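Local coordinates for putative NADH-flavin reductase (Lactobacillus casei ATCC 334, PDB 3H2S), which binds NADPH and probably acts as an oxidoreductase of the NAD(P)H-binding short-chain dehydrogenase-like family, perhaps passing hydride to a flavin, at the interface of chains A and B. Residues are numbered along the deposited sequence; one frame, centred on the assembly and turned at random. Chains: chain A/B, Putative NADH-flavin reductase.

The interface of chains A and B. Residues chain A 94, 144, 147-149; chain B 80, 83, 87, 137, 140.
A:Met147, modelled as selenomethionine, lies lengthwise over the ring of B:Tyr140, the two side chains running past each other in opposite directions. A:Met147 CB sits above the ring face, offset toward the rim, 3.8 Å from the centroid of the B:Tyr140 ring, and CG follows across the same face. With CG anti to the carbonyl carbon and the chain extended beyond it, the selenium carries on to the tyrosine CB, and the methyl CE ends near B:Tyr140 O.

A:Arg94 does much the same to B:Tyr80, at the start of helix 80-92. Its CB, CG and CD pass over the phenol ring, A:Arg94 CD 3.7 Å from the centroid of the B:Tyr80 ring, while the guanidinium continues past the ring to cap B:Tyr80 CB, 3.5 Å from A:Arg94 CZ. The guanidinium plane is turned 14° from the plane of the B:Tyr80 ring, while the aliphatic part, bent at chi2, crosses the ring face. B:Tyr80 chi1 of 57° places its ring between the backbone N and the carbonyl carbon, a crowded position that lays it alongside the arginine. An alanine in place of A:Arg94 would probably leave most of this ring face without its cover and open a gap over B:Tyr80 CB.

Beside the stacks, B:Leu83 CD2 meets A:Phe144 CE1 at the ring rim, 3.7 Å away, with B:Thr87 CG2 farther along the same helix. Direct contact in this patch is by packing, and polar linkage comes through water. The patch forms part of a two-fold symmetric interface, so its twin recurs with the chains exchanged; whether this dimer forms in solution the structure alone does not show. Between the two stacks stands B:Tyr137, and water 1 ties the loop that follows helix 132-145 to it. The water lies 2.6 Å from A:Met147 O. It takes the backbone N-H of A:Ala149 at 165°. On the other side of the interface, water 1 meets the phenol OH of B:Tyr137 at 3.0 Å.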
loop_
_atom_site.group_PDB
_atom_site.type_symbol
_atom_site.label_atom_id
_atom_site.label_comp_id
_atom_site.label_asym_id
_atom_site.label_seq_id
_atom_site.Cartn_x
_atom_site.Cartn_y
_atom_site.Cartn_z
ATOM N N ARG A 94 -2.556 11.865 -3.792
ATOM C CA ARG A 94 -2.966 12.533 -2.565
ATOM C C ARG A 94 -3.236 14.015 -2.827
ATOM O O ARG A 94 -2.475 14.671 -3.520
ATOM C CB ARG A 94 -1.886 12.367 -1.494
ATOM C CG ARG A 94 -1.555 10.893 -1.228
ATOM C CD ARG A 94 -2.726 10.185 -0.552
ATOM N NE ARG A 94 -2.337 8.837 -0.130
ATOM C CZ ARG A 94 -3.163 7.943 0.391
ATOM N NH1 ARG A 94 -4.451 8.237 0.527
ATOM N NH2 ARG A 94 -2.712 6.733 0.709
ATOM N N PHE A 144 -7.036 -2.644 0.003
ATOM C CA PHE A 144 -6.185 -1.458 0.160
ATOM C C PHE A 144 -6.889 -0.197 -0.337
ATOM O O PHE A 144 -6.823 0.855 0.291
ATOM C CB PHE A 144 -4.869 -1.617 -0.596
ATOM C CG PHE A 144 -4.132 -0.326 -0.778
ATOM C CD1 PHE A 144 -3.414 0.226 0.267
ATOM C CD2 PHE A 144 -4.178 0.358 -1.994
ATOM C CE1 PHE A 144 -2.783 1.464 0.132
ATOM C CE2 PHE A 144 -3.494 1.554 -2.163
ATOM C CZ PHE A 144 -2.823 2.125 -1.092
HETATM N N MSE A 147 -9.084 1.704 2.019
HETATM C CA MSE A 147 -8.412 2.434 3.098
HETATM C C MSE A 147 -8.261 3.919 2.764
HETATM O O MSE A 147 -7.747 4.708 3.575
HETATM C CB MSE A 147 -7.025 1.846 3.352
HETATM C CG MSE A 147 -7.028 0.396 3.773
HETATM SE SE MSE A 147 -5.199 -0.283 3.863
HETATM C CE MSE A 147 -5.582 -1.952 4.756
ATOM N N ASN A 148 -8.663 4.290 1.551
ATOM C CA ASN A 148 -8.366 5.614 1.029
ATOM C C ASN A 148 -9.619 6.415 0.696
ATOM O O ASN A 148 -10.050 6.452 -0.446
ATOM C CB ASN A 148 -7.420 5.497 -0.178
ATOM C CG ASN A 148 -6.151 4.750 0.165
ATOM O OD1 ASN A 148 -6.035 3.542 -0.100
ATOM N ND2 ASN A 148 -5.279 5.403 0.935
ATOM N N ALA A 149 -10.185 7.063 1.712
ATOM C CA ALA A 149 -11.475 7.746 1.591
ATOM C C ALA A 149 -11.372 9.068 0.845
ATOM O O ALA A 149 -12.388 9.686 0.532
ATOM C CB ALA A 149 -12.065 7.979 2.952
ATOM N N TYR B 80 -2.284 10.145 5.898
ATOM C CA TYR B 80 -2.093 9.121 4.849
ATOM C C TYR B 80 -0.624 8.721 4.656
ATOM O O TYR B 80 -0.329 7.647 4.121
ATOM C CB TYR B 80 -2.703 9.550 3.509
ATOM C CG TYR B 80 -2.169 10.863 2.987
ATOM C CD1 TYR B 80 -0.908 10.941 2.401
ATOM C CD2 TYR B 80 -2.949 12.020 3.031
ATOM C CE1 TYR B 80 -0.432 12.139 1.894
ATOM C CE2 TYR B 80 -2.466 13.229 2.543
ATOM C CZ TYR B 80 -1.202 13.281 1.989
ATOM O OH TYR B 80 -0.716 14.481 1.500
ATOM N N LEU B 83 0.664 5.409 5.936
ATOM C CA LEU B 83 0.421 4.310 5.013
ATOM C C LEU B 83 1.351 4.369 3.802
ATOM O O LEU B 83 1.999 3.368 3.457
ATOM C CB LEU B 83 -1.041 4.315 4.574
ATOM C CG LEU B 83 -1.522 3.163 3.676
ATOM C CD1 LEU B 83 -1.330 1.801 4.373
ATOM C CD2 LEU B 83 -2.996 3.387 3.340
ATOM N N THR B 87 3.893 1.460 2.485
ATOM C CA THR B 87 3.632 0.722 1.248
ATOM C C THR B 87 4.814 0.884 0.291
ATOM O O THR B 87 5.164 -0.050 -0.421
ATOM C CB THR B 87 2.335 1.174 0.530
ATOM O OG1 THR B 87 2.443 2.559 0.142
ATOM C CG2 THR B 87 1.122 0.992 1.434
ATOM N N TYR B 137 -4.819 5.935 9.869
ATOM C CA TYR B 137 -3.882 5.485 8.854
ATOM C C TYR B 137 -2.805 4.555 9.372
ATOM O O TYR B 137 -2.331 3.691 8.634
ATOM C CB TYR B 137 -3.302 6.668 8.099
ATOM C CG TYR B 137 -4.188 7.107 6.967
ATOM C CD1 TYR B 137 -4.969 8.264 7.075
ATOM C CD2 TYR B 137 -4.333 6.310 5.833
ATOM C CE1 TYR B 137 -5.794 8.667 6.043
ATOM C CE2 TYR B 137 -5.178 6.696 4.796
ATOM C CZ TYR B 137 -5.866 7.896 4.885
ATOM O OH TYR B 137 -6.673 8.302 3.841
ATOM N N TYR B 140 -4.537 1.233 9.461
ATOM C CA TYR B 140 -4.443 0.736 8.092
ATOM C C TYR B 140 -3.049 0.219 7.742
ATOM O O TYR B 140 -2.921 -0.826 7.080
ATOM C CB TYR B 140 -4.874 1.813 7.100
ATOM C CG TYR B 140 -6.351 2.130 7.111
ATOM C CD1 TYR B 140 -7.295 1.153 7.422
ATOM C CD2 TYR B 140 -6.808 3.397 6.742
ATOM C CE1 TYR B 140 -8.662 1.444 7.394
ATOM C CE2 TYR B 140 -8.178 3.686 6.684
ATOM C CZ TYR B 140 -9.087 2.704 7.014
ATOM O OH TYR B 140 -10.425 2.989 6.963
HETATM O O HOH W 1 -9.110 6.752 4.454
#